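Local coordinates for Rho guanine nucleotide exchange factor TIAM2 (PDB 3A8P), which activates the small GTPase RAC1 by stimulating exchange of GDP for GTP, coupling extracellular signals such as laminin to the cytoskeleton and neurite growth, at residues A[10-14]-A[45-49]; A[19-23]-A[34-38]; A[161-165]-A[177-181]. All blocks are in the same frame, centred on the assembly; numbering follows the deposited sequence.

Contact 1. Residues A[10-14]-A[45-49]; sequences VVRKA and TLKGC
R12 and L46 form the dense part of this contact, where the beginning of strand 11-26 runs antiparallel to the end of strand 40-47. Their side chains lie side by side and point the same way, and R12 CD packs against L46 CD2 at 3.5 Å. L46 CG stands anti to the backbone N (chi1 175°), which sets this methyl at the edge of the R12 guanidinium, near its plane. Leucine suits the buried place because it is wholly apolar; arginine suits the border, since its methylene groups can cover the leucine while its charged end continues outward. Two backbone bonds hold L46 to the other segment, one at R12 and one at K13: R12 N donates to L46 O at 2.7 Å, nearly straight, and L46 N donates to K13 O at 2.8 Å. Alongside, A14 CB meets T45 CG2 at 3.9 Å, the methyl of alanine beside that of the branched threonine.

Toward V10 and G48 the contact turns looser and wetter. One water accepts from G48 N and lies close to V10 O, while a second accepts from R12 NE at 2.8 Å and donates to G48 O, so water bridges the two segments where they part. The long arm of K47 reaches back along V10, its CG 3.2 Å from V10 O. G48, with a phi of 65°, turns the chain after the strand in a conformation that glycine adopts easily.

On the inner side, helix 109-130 closes over the pair: L46 rests on A118, R12 on S121 and A122. K13 reaches the same helix, with a salt bridge to D111 and a cation-pi contact with W115. T45 instead continues the sheet, bonded through its backbone to L52 of the next strand, 50-54.

Contact 2. Residues A[19-23]-A[34-38]; sequences FKPLV and VARRK
R37 has its CG between the backbone N and the carbonyl carbon (chi1 64°), and from there its chain runs extended to NE, across the backbone of P21. K20 holds its CG anti to the backbone N (chi1 180°) and stays extended, so the two long side chains cross obliquely, with K20 CE 3.6 Å from R37 CG. Their charged ends stay farther apart, K20 NZ lying 4.6 Å from R37 NE, and positive charge gathers at this surface.

R37 CD approaches P21 O at 3.2 Å, with that oxygen at the edge of the guanidinium, near its plane. A leucine methyl, L22 CD1, lies 3.6 Å from R37 NE. The guanidinium is also tethered within its own loop: NH1 donates to V34 O at 3.2 Å, tilted from the guanidinium plane. An alanine here is likely to leave V34 O without this donor and to uncover the methylenes of K20 and the methyl of L22.

V34 ties the other end of the loop to the strand. V34 N donates to L22 O at 3.0 Å, approaching from above the carbonyl plane, while V34 CG1 meets P21 CG at 4.1 Å, the compact side chains crossing at about a right angle. Proline offers a rigid apolar surface here and has no N-H needing a partner. Near K38, a water donates to F19 O at 2.7 Å and also lies against K38 O.

L22 and V23 both face V101, a classic beta bulge in strand 11-26. The contact sets that strand against the connection that leads, by way of strand 30-33, to strand 40-47 of the PH domain; in many PH domains the connection between the first strands supplies basic residues for phosphoinositide headgroups.

Contact 3. Residues A[161-165]-A[177-181]; sequences AELQL and IENQI
I181 pushes its side chain toward the helix 161-165 above a low spot made by A161, and the fit follows from the difference in size. The single methyl of alanine lets the isoleucine come close, with A161 CB 3.9 Å from I181 CG1. The end of that branch then continues into the hollow between two neighbouring side chains: I181 CD1 lies 3.7 Å from E162 CG and 3.8 Å from L165 CD2. I181 CG1 stands anti to the carbonyl carbon (chi1 -68°), and this sends the longer branch across to the other helix, while CG2 passes beside E162 OE2.

I177, one turn earlier, fills the next dip. Its CG2 settles over the backbone of A161, 3.8 Å from A161 O, and against L165 CB at 3.9 Å. In return L165 enters between the two isoleucines, sliding past I177 in the opposite direction and crossing I181 at about a right angle. Branched aliphatic residues suit these places, for they offer methyls on several sides.

Glutamates border the seam and touch it mainly with their methylenes: L165 CD2 rests on E178 CG at 4.1 Å, and the carboxylate of E162 pairs with K158 of its own helix. No hydrogen bond joins the two segments.

The axes approach to 9.8 Å with an angle of 161°, nearly antiparallel. Apolar residues four apart on each helix thus face each other in a helical hairpin, consistent with the coiled coil predicted for residues 171-198 and belonging to the CC-Ex part of the protein.

Contacts 1 and 2 both draw on strand 11-26 of the PH domain, one near its beginning and the other farther along, and contact 2 is nested within the span of chain that contact 1 closes. Their centres are 23 Å apart and their nearest atoms about 11 Å. Contact 3 follows later, in the helical CC-Ex part, with its centre 47 Å from that of contact 1, on opposite sides of the chain's centre, and 39 Å from that of contact 2. The nearest atoms of contacts 2 and 3 remain about 24 Å apart. Sheet and hairpin thus occupy separate regions, and both parts are necessary for membrane localization and Rac1 activity.

Contact 1. Residues A[10-14]-A[45-49]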
ATOM      1  N   VAL A  10      11.935  16.379 -13.699  1.00 60.86           N
ATOM      2  CA  VAL A  10      12.540  15.463 -14.714  1.00 60.69           C
ATOM      3  C   VAL A  10      11.885  14.075 -14.677  1.00 60.08           C
ATOM      4  O   VAL A  10      11.217  13.713 -13.706  1.00 60.69           O
ATOM      5  CB  VAL A  10      14.063  15.299 -14.481  1.00 60.59           C
ATOM      6  CG1 VAL A  10      14.682  14.478 -15.602  1.00 59.40           C
ATOM      7  CG2 VAL A  10      14.724  16.662 -14.399  1.00 61.46           C
ATOM      8  N   VAL A  11      12.084  13.310 -15.746  1.00 57.54           N
ATOM      9  CA  VAL A  11      11.526  11.971 -15.859  1.00 54.73           C
ATOM     10  C   VAL A  11      12.462  10.905 -15.308  1.00 52.26           C
ATOM     11  O   VAL A  11      13.608  10.785 -15.735  1.00 51.36           O
ATOM     12  CB  VAL A  11      11.204  11.633 -17.326  1.00 54.88           C
ATOM     13  CG1 VAL A  11      10.920  10.147 -17.471  1.00 54.38           C
ATOM     14  CG2 VAL A  11      10.007  12.454 -17.790  1.00 54.81           C
ATOM     15  N   ARG A  12      11.955  10.127 -14.359  1.00 49.74           N
ATOM     16  CA  ARG A  12      12.720   9.056 -13.737  1.00 46.94           C
ATOM     17  C   ARG A  12      12.633   7.800 -14.596  1.00 44.01           C
ATOM     18  O   ARG A  12      13.582   7.025 -14.684  1.00 43.01           O
ATOM     19  CB  ARG A  12      12.164   8.774 -12.335  1.00 49.30           C
ATOM     20  CG  ARG A  12      12.781   7.570 -11.633  1.00 51.78           C
ATOM     21  CD  ARG A  12      12.129   7.337 -10.276  1.00 53.81           C
ATOM     22  NE  ARG A  12      12.458   8.380  -9.305  1.00 54.24           N
ATOM     23  CZ  ARG A  12      13.605   8.438  -8.633  1.00 54.92           C
ATOM     24  NH1 ARG A  12      14.534   7.510  -8.825  1.00 53.65           N
ATOM     25  NH2 ARG A  12      13.821   9.419  -7.765  1.00 54.30           N
ATOM     26  N   LYS A  13      11.483   7.603 -15.225  1.00 40.87           N
ATOM     27  CA  LYS A  13      11.271   6.440 -16.069  1.00 39.11           C
ATOM     28  C   LYS A  13      10.079   6.682 -16.979  1.00 37.72           C
ATOM     29  O   LYS A  13       9.187   7.468 -16.647  1.00 37.57           O
ATOM     30  CB  LYS A  13      11.010   5.197 -15.217  1.00 38.36           C
ATOM     31  CG  LYS A  13      11.118   3.910 -16.010  1.00 40.56           C
ATOM     32  CD  LYS A  13      10.856   2.695 -15.154  1.00 39.53           C
ATOM     33  CE  LYS A  13      11.282   1.434 -15.871  1.00 41.26           C
ATOM     34  NZ  LYS A  13      10.673   1.313 -17.220  1.00 42.74           N
ATOM     35  N   ALA A  14      10.066   5.997 -18.117  1.00 35.04           N
ATOM     36  CA  ALA A  14       8.990   6.137 -19.087  1.00 35.47           C
ATOM     37  C   ALA A  14       8.869   4.859 -19.917  1.00 35.20           C
ATOM     38  O   ALA A  14       9.865   4.189 -20.173  1.00 37.37           O
ATOM     39  CB  ALA A  14       9.270   7.333 -19.994  1.00 35.09           C
ATOM     40  N   THR A  45       4.879   8.058 -17.950  1.00 27.82           N
ATOM     41  CA  THR A  45       6.118   8.669 -17.473  1.00 30.28           C
ATOM     42  C   THR A  45       6.031   8.922 -15.964  1.00 30.77           C
ATOM     43  O   THR A  45       4.952   9.180 -15.429  1.00 30.22           O
ATOM     44  CB  THR A  45       6.410  10.016 -18.178  1.00 32.70           C
ATOM     45  OG1 THR A  45       5.467  11.004 -17.741  1.00 34.39           O
ATOM     46  CG2 THR A  45       6.310   9.862 -19.689  1.00 30.63           C
ATOM     47  N   LEU A  46       7.169   8.824 -15.284  1.00 31.29           N
ATOM     48  CA  LEU A  46       7.240   9.062 -13.848  1.00 31.39           C
ATOM     49  C   LEU A  46       8.090  10.304 -13.626  1.00 32.47           C
ATOM     50  O   LEU A  46       9.292  10.309 -13.901  1.00 30.51           O
ATOM     51  CB  LEU A  46       7.869   7.861 -13.124  1.00 30.66           C
ATOM     52  CG  LEU A  46       8.128   7.986 -11.614  1.00 30.44           C
ATOM     53  CD1 LEU A  46       6.824   8.233 -10.854  1.00 28.11           C
ATOM     54  CD2 LEU A  46       8.793   6.705 -11.119  1.00 29.07           C
ATOM     55  N   LYS A  47       7.444  11.354 -13.136  1.00 34.67           N
ATOM     56  CA  LYS A  47       8.088  12.638 -12.871  1.00 36.94           C
ATOM     57  C   LYS A  47       7.792  12.924 -11.400  1.00 35.84           C
ATOM     58  O   LYS A  47       6.636  13.103 -11.027  1.00 36.64           O
ATOM     59  CB  LYS A  47       7.456  13.696 -13.778  1.00 40.35           C
ATOM     60  CG  LYS A  47       8.239  14.983 -13.927  1.00 46.44           C
ATOM     61  CD  LYS A  47       7.660  15.827 -15.065  1.00 50.28           C
ATOM     62  CE  LYS A  47       8.447  17.117 -15.251  1.00 52.99           C
ATOM     63  NZ  LYS A  47       9.901  16.842 -15.455  1.00 56.12           N
ATOM     64  N   GLY A  48       8.827  12.973 -10.567  1.00 34.43           N
ATOM     65  CA  GLY A  48       8.593  13.167  -9.147  1.00 35.21           C
ATOM     66  C   GLY A  48       7.845  11.912  -8.719  1.00 35.59           C
ATOM     67  O   GLY A  48       8.286  10.804  -9.023  1.00 35.81           O
ATOM     68  N   CYS A  49       6.717  12.064  -8.030  1.00 34.71           N
ATOM     69  CA  CYS A  49       5.925  10.905  -7.626  1.00 33.91           C
ATOM     70  C   CYS A  49       4.624  10.873  -8.397  1.00 32.83           C
ATOM     71  O   CYS A  49       3.634  10.303  -7.939  1.00 34.21           O
ATOM     72  CB  CYS A  49       5.612  10.936  -6.134  1.00 36.56           C
ATOM     73  SG  CYS A  49       6.832  10.096  -5.136  1.00 40.28           S
TER
HETATM   74  O   HOH W   1      11.464  12.472 -11.562  1.00 50.45           O
HETATM   75  O   HOH W   2      10.712  10.465  -9.792  1.00 37.45           O

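Contact 2. Residues A[19-23]-A[34-38]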
ATOM      1  N   PHE A  19      -2.908  -0.539 -18.419  1.00 28.84           N
ATOM      2  CA  PHE A  19      -3.433  -0.051 -17.150  1.00 28.20           C
ATOM      3  C   PHE A  19      -4.882  -0.452 -16.909  1.00 28.68           C
ATOM      4  O   PHE A  19      -5.692  -0.505 -17.835  1.00 29.26           O
ATOM      5  CB  PHE A  19      -3.301   1.474 -17.144  1.00 29.44           C
ATOM      6  CG  PHE A  19      -4.020   2.150 -16.023  1.00 33.81           C
ATOM      7  CD1 PHE A  19      -3.550   2.056 -14.715  1.00 33.57           C
ATOM      8  CD2 PHE A  19      -5.158   2.908 -16.275  1.00 34.89           C
ATOM      9  CE1 PHE A  19      -4.199   2.712 -13.677  1.00 34.86           C
ATOM     10  CE2 PHE A  19      -5.821   3.571 -15.236  1.00 36.28           C
ATOM     11  CZ  PHE A  19      -5.339   3.473 -13.935  1.00 36.02           C
ATOM     12  N   LYS A  20      -5.206  -0.723 -15.650  1.00 30.05           N
ATOM     13  CA  LYS A  20      -6.551  -1.114 -15.284  1.00 29.63           C
ATOM     14  C   LYS A  20      -6.830  -0.811 -13.819  1.00 30.84           C
ATOM     15  O   LYS A  20      -6.165  -1.342 -12.928  1.00 29.42           O
ATOM     16  CB  LYS A  20      -6.740  -2.609 -15.548  1.00 30.62           C
ATOM     17  CG  LYS A  20      -8.111  -3.164 -15.206  1.00 34.42           C
ATOM     18  CD  LYS A  20      -8.180  -4.633 -15.583  1.00 37.66           C
ATOM     19  CE  LYS A  20      -9.551  -5.222 -15.331  1.00 41.61           C
ATOM     20  NZ  LYS A  20      -9.653  -6.602 -15.891  1.00 42.05           N
ATOM     21  N   PRO A  21      -7.805   0.070 -13.552  1.00 31.52           N
ATOM     22  CA  PRO A  21      -8.160   0.420 -12.176  1.00 30.87           C
ATOM     23  C   PRO A  21      -8.849  -0.802 -11.576  1.00 31.21           C
ATOM     24  O   PRO A  21      -9.622  -1.479 -12.261  1.00 28.11           O
ATOM     25  CB  PRO A  21      -9.098   1.611 -12.360  1.00 31.98           C
ATOM     26  CG  PRO A  21      -9.770   1.304 -13.663  1.00 35.21           C
ATOM     27  CD  PRO A  21      -8.623   0.826 -14.519  1.00 33.64           C
ATOM     28  N   LEU A  22      -8.568  -1.091 -10.308  1.00 30.73           N
ATOM     29  CA  LEU A  22      -9.141  -2.267  -9.661  1.00 32.51           C
ATOM     30  C   LEU A  22     -10.046  -1.992  -8.462  1.00 32.38           C
ATOM     31  O   LEU A  22     -11.140  -2.550  -8.360  1.00 33.48           O
ATOM     32  CB  LEU A  22      -8.012  -3.211  -9.229  1.00 32.93           C
ATOM     33  CG  LEU A  22      -8.409  -4.540  -8.590  1.00 33.81           C
ATOM     34  CD1 LEU A  22      -9.242  -5.345  -9.575  1.00 34.93           C
ATOM     35  CD2 LEU A  22      -7.163  -5.314  -8.189  1.00 34.23           C
ATOM     36  N   VAL A  23      -9.582  -1.154  -7.547  1.00 32.21           N
ATOM     37  CA  VAL A  23     -10.347  -0.839  -6.353  1.00 32.00           C
ATOM     38  C   VAL A  23     -10.369   0.663  -6.110  1.00 34.15           C
ATOM     39  O   VAL A  23      -9.400   1.364  -6.408  1.00 30.64           O
ATOM     40  CB  VAL A  23      -9.731  -1.520  -5.100  1.00 31.99           C
ATOM     41  CG1 VAL A  23     -10.508  -1.119  -3.853  1.00 31.23           C
ATOM     42  CG2 VAL A  23      -9.742  -3.039  -5.265  1.00 32.09           C
ATOM     43  N   VAL A  34     -13.855  -1.391  -8.949  1.00 48.75           N
ATOM     44  CA  VAL A  34     -14.216  -0.409  -9.961  1.00 50.13           C
ATOM     45  C   VAL A  34     -15.063  -1.119 -11.008  1.00 51.86           C
ATOM     46  O   VAL A  34     -14.737  -2.227 -11.434  1.00 51.18           O
ATOM     47  CB  VAL A  34     -12.969   0.187 -10.633  1.00 49.37           C
ATOM     48  CG1 VAL A  34     -13.383   1.176 -11.712  1.00 49.94           C
ATOM     49  CG2 VAL A  34     -12.095   0.868  -9.593  1.00 47.84           C
ATOM     50  N   ALA A  35     -16.157  -0.483 -11.413  1.00 54.15           N
ATOM     51  CA  ALA A  35     -17.053  -1.071 -12.400  1.00 57.84           C
ATOM     52  C   ALA A  35     -16.662  -0.708 -13.828  1.00 60.06           C
ATOM     53  O   ALA A  35     -16.208   0.408 -14.089  1.00 60.58           O
ATOM     54  CB  ALA A  35     -18.483  -0.629 -12.127  1.00 57.22           C
ATOM     55  N   ARG A  36     -16.838  -1.662 -14.743  1.00 62.31           N
ATOM     56  CA  ARG A  36     -16.530  -1.463 -16.158  1.00 63.90           C
ATOM     57  C   ARG A  36     -15.025  -1.328 -16.413  1.00 63.59           C
ATOM     58  O   ARG A  36     -14.593  -0.795 -17.433  1.00 64.17           O
ATOM     59  CB  ARG A  36     -17.334  -0.248 -16.679  1.00 65.87           C
ATOM     60  CG  ARG A  36     -16.596   0.849 -17.456  1.00 69.08           C
ATOM     61  CD  ARG A  36     -15.764   1.751 -16.548  1.00 71.76           C
ATOM     62  NE  ARG A  36     -15.424   3.028 -17.178  1.00 73.47           N
ATOM     63  CZ  ARG A  36     -14.734   3.159 -18.309  1.00 74.78           C
ATOM     64  NH1 ARG A  36     -14.481   4.370 -18.792  1.00 74.70           N
ATOM     65  NH2 ARG A  36     -14.296   2.087 -18.960  1.00 75.51           N
ATOM     66  N   ARG A  37     -14.229  -1.853 -15.488  1.00 62.76           N
ATOM     67  CA  ARG A  37     -12.778  -1.784 -15.614  1.00 61.67           C
ATOM     68  C   ARG A  37     -12.254  -2.688 -16.731  1.00 59.81           C
ATOM     69  O   ARG A  37     -12.678  -3.835 -16.865  1.00 59.89           O
ATOM     70  CB  ARG A  37     -12.118  -2.160 -14.280  1.00 62.91           C
ATOM     71  CG  ARG A  37     -12.368  -3.588 -13.825  1.00 64.78           C
ATOM     72  CD  ARG A  37     -11.754  -3.842 -12.453  1.00 67.58           C
ATOM     73  NE  ARG A  37     -11.808  -5.255 -12.072  1.00 70.52           N
ATOM     74  CZ  ARG A  37     -12.928  -5.943 -11.860  1.00 71.32           C
ATOM     75  NH1 ARG A  37     -14.111  -5.356 -11.985  1.00 72.32           N
ATOM     76  NH2 ARG A  37     -12.862  -7.225 -11.525  1.00 71.31           N
ATOM     77  N   LYS A  38     -11.335  -2.154 -17.532  1.00 57.33           N
ATOM     78  CA  LYS A  38     -10.729  -2.897 -18.637  1.00 54.20           C
ATOM     79  C   LYS A  38      -9.298  -2.408 -18.900  1.00 50.94           C
ATOM     80  O   LYS A  38      -8.925  -1.309 -18.477  1.00 49.48           O
ATOM     81  CB  LYS A  38     -11.584  -2.755 -19.899  1.00 55.85           C
ATOM     82  CG  LYS A  38     -11.928  -1.324 -20.267  1.00 57.30           C
ATOM     83  CD  LYS A  38     -12.868  -1.295 -21.463  1.00 59.67           C
ATOM     84  CE  LYS A  38     -13.325   0.118 -21.787  1.00 60.94           C
ATOM     85  NZ  LYS A  38     -14.269   0.127 -22.941  1.00 62.13           N
TER
HETATM   86  O   HOH W   3      -7.977   0.898 -18.061  1.00 51.72           O

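Contact 3. Residues A[161-165]-A[177-181]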
ATOM      1  N   ALA A 161      -5.789  -4.494  27.831  1.00 27.20           N
ATOM      2  CA  ALA A 161      -7.189  -4.116  27.691  1.00 29.27           C
ATOM      3  C   ALA A 161      -8.067  -5.365  27.681  1.00 29.46           C
ATOM      4  O   ALA A 161      -9.102  -5.404  28.339  1.00 29.22           O
ATOM      5  CB  ALA A 161      -7.399  -3.312  26.405  1.00 26.31           C
ATOM      6  N   GLU A 162      -7.645  -6.381  26.932  1.00 29.96           N
ATOM      7  CA  GLU A 162      -8.387  -7.634  26.856  1.00 29.88           C
ATOM      8  C   GLU A 162      -8.485  -8.283  28.242  1.00 29.73           C
ATOM      9  O   GLU A 162      -9.544  -8.776  28.630  1.00 29.40           O
ATOM     10  CB  GLU A 162      -7.707  -8.572  25.856  1.00 29.26           C
ATOM     11  CG  GLU A 162      -7.715  -8.018  24.440  1.00 31.42           C
ATOM     12  CD  GLU A 162      -6.893  -8.843  23.468  1.00 32.69           C
ATOM     13  OE1 GLU A 162      -5.838  -9.367  23.874  1.00 35.67           O
ATOM     14  OE2 GLU A 162      -7.286  -8.952  22.288  1.00 38.77           O
ATOM     15  N   LEU A 163      -7.387  -8.268  28.994  1.00 28.93           N
ATOM     16  CA  LEU A 163      -7.395  -8.842  30.339  1.00 30.18           C
ATOM     17  C   LEU A 163      -8.412  -8.092  31.200  1.00 30.63           C
ATOM     18  O   LEU A 163      -9.151  -8.707  31.965  1.00 29.52           O
ATOM     19  CB  LEU A 163      -6.004  -8.757  30.984  1.00 29.94           C
ATOM     20  CG  LEU A 163      -5.841  -9.406  32.369  1.00 31.79           C
ATOM     21  CD1 LEU A 163      -6.085 -10.918  32.273  1.00 30.05           C
ATOM     22  CD2 LEU A 163      -4.437  -9.144  32.908  1.00 31.65           C
ATOM     23  N   GLN A 164      -8.456  -6.765  31.074  1.00 30.64           N
ATOM     24  CA  GLN A 164      -9.416  -5.975  31.845  1.00 31.37           C
ATOM     25  C   GLN A 164     -10.858  -6.297  31.418  1.00 31.91           C
ATOM     26  O   GLN A 164     -11.764  -6.340  32.249  1.00 29.91           O
ATOM     27  CB  GLN A 164      -9.161  -4.472  31.664  1.00 30.88           C
ATOM     28  CG  GLN A 164      -7.745  -4.021  31.962  1.00 31.54           C
ATOM     29  CD  GLN A 164      -7.207  -4.577  33.266  1.00 32.93           C
ATOM     30  OE1 GLN A 164      -7.767  -4.348  34.342  1.00 30.70           O
ATOM     31  NE2 GLN A 164      -6.107  -5.318  33.173  1.00 34.41           N
ATOM     32  N   LEU A 165     -11.065  -6.520  30.123  1.00 32.08           N
ATOM     33  CA  LEU A 165     -12.401  -6.833  29.606  1.00 34.24           C
ATOM     34  C   LEU A 165     -12.928  -8.179  30.109  1.00 34.81           C
ATOM     35  O   LEU A 165     -14.138  -8.364  30.256  1.00 35.64           O
ATOM     36  CB  LEU A 165     -12.394  -6.855  28.069  1.00 31.59           C
ATOM     37  CG  LEU A 165     -13.656  -7.396  27.381  1.00 30.00           C
ATOM     38  CD1 LEU A 165     -14.819  -6.416  27.564  1.00 28.60           C
ATOM     39  CD2 LEU A 165     -13.376  -7.623  25.901  1.00 30.60           C
ATOM     40  N   ILE A 177     -14.949  -1.087  26.087  1.00 38.89           N
ATOM     41  CA  ILE A 177     -13.580  -1.585  26.086  1.00 37.46           C
ATOM     42  C   ILE A 177     -13.275  -2.271  24.753  1.00 36.79           C
ATOM     43  O   ILE A 177     -12.146  -2.225  24.265  1.00 33.48           O
ATOM     44  CB  ILE A 177     -13.346  -2.582  27.244  1.00 37.45           C
ATOM     45  CG1 ILE A 177     -13.615  -1.886  28.584  1.00 37.92           C
ATOM     46  CG2 ILE A 177     -11.919  -3.107  27.197  1.00 35.91           C
ATOM     47  CD1 ILE A 177     -13.560  -2.809  29.796  1.00 38.00           C
ATOM     48  N   GLU A 178     -14.290  -2.897  24.167  1.00 35.82           N
ATOM     49  CA  GLU A 178     -14.123  -3.581  22.891  1.00 38.25           C
ATOM     50  C   GLU A 178     -13.785  -2.558  21.809  1.00 37.54           C
ATOM     51  O   GLU A 178     -12.941  -2.812  20.951  1.00 35.49           O
ATOM     52  CB  GLU A 178     -15.401  -4.338  22.517  1.00 39.04           C
ATOM     53  CG  GLU A 178     -15.843  -5.327  23.576  1.00 43.63           C
ATOM     54  CD  GLU A 178     -17.012  -6.185  23.129  1.00 47.27           C
ATOM     55  OE1 GLU A 178     -18.022  -5.621  22.653  1.00 46.90           O
ATOM     56  OE2 GLU A 178     -16.918  -7.426  23.262  1.00 51.21           O
ATOM     57  N   ASN A 179     -14.448  -1.404  21.864  1.00 36.29           N
ATOM     58  CA  ASN A 179     -14.207  -0.328  20.911  1.00 37.41           C
ATOM     59  C   ASN A 179     -12.741   0.068  20.990  1.00 37.35           C
ATOM     60  O   ASN A 179     -12.093   0.308  19.972  1.00 35.88           O
ATOM     61  CB  ASN A 179     -15.075   0.885  21.250  1.00 40.24           C
ATOM     62  CG  ASN A 179     -16.554   0.634  21.015  1.00 43.34           C
ATOM     63  OD1 ASN A 179     -17.404   1.343  21.555  1.00 47.78           O
ATOM     64  ND2 ASN A 179     -16.870  -0.370  20.201  1.00 44.37           N
ATOM     65  N   GLN A 180     -12.230   0.134  22.216  1.00 35.00           N
ATOM     66  CA  GLN A 180     -10.840   0.492  22.463  1.00 33.03           C
ATOM     67  C   GLN A 180      -9.917  -0.589  21.884  1.00 31.94           C
ATOM     68  O   GLN A 180      -8.932  -0.289  21.208  1.00 28.85           O
ATOM     69  CB  GLN A 180     -10.613   0.629  23.968  1.00 32.51           C
ATOM     70  CG  GLN A 180      -9.310   1.291  24.340  1.00 39.01           C
ATOM     71  CD  GLN A 180      -9.076   1.309  25.840  1.00 40.26           C
ATOM     72  OE1 GLN A 180      -9.943   1.722  26.614  1.00 40.39           O
ATOM     73  NE2 GLN A 180      -7.899   0.859  26.254  1.00 40.38           N
ATOM     74  N   ILE A 181     -10.249  -1.847  22.154  1.00 30.42           N
ATOM     75  CA  ILE A 181      -9.464  -2.968  21.658  1.00 29.39           C
ATOM     76  C   ILE A 181      -9.391  -2.912  20.130  1.00 29.71           C
ATOM     77  O   ILE A 181      -8.325  -3.138  19.542  1.00 29.22           O
ATOM     78  CB  ILE A 181     -10.076  -4.318  22.123  1.00 27.44           C
ATOM     79  CG1 ILE A 181      -9.905  -4.461  23.639  1.00 27.89           C
ATOM     80  CG2 ILE A 181      -9.391  -5.490  21.423  1.00 27.20           C
ATOM     81  CD1 ILE A 181     -10.620  -5.667  24.235  1.00 29.13           C
TER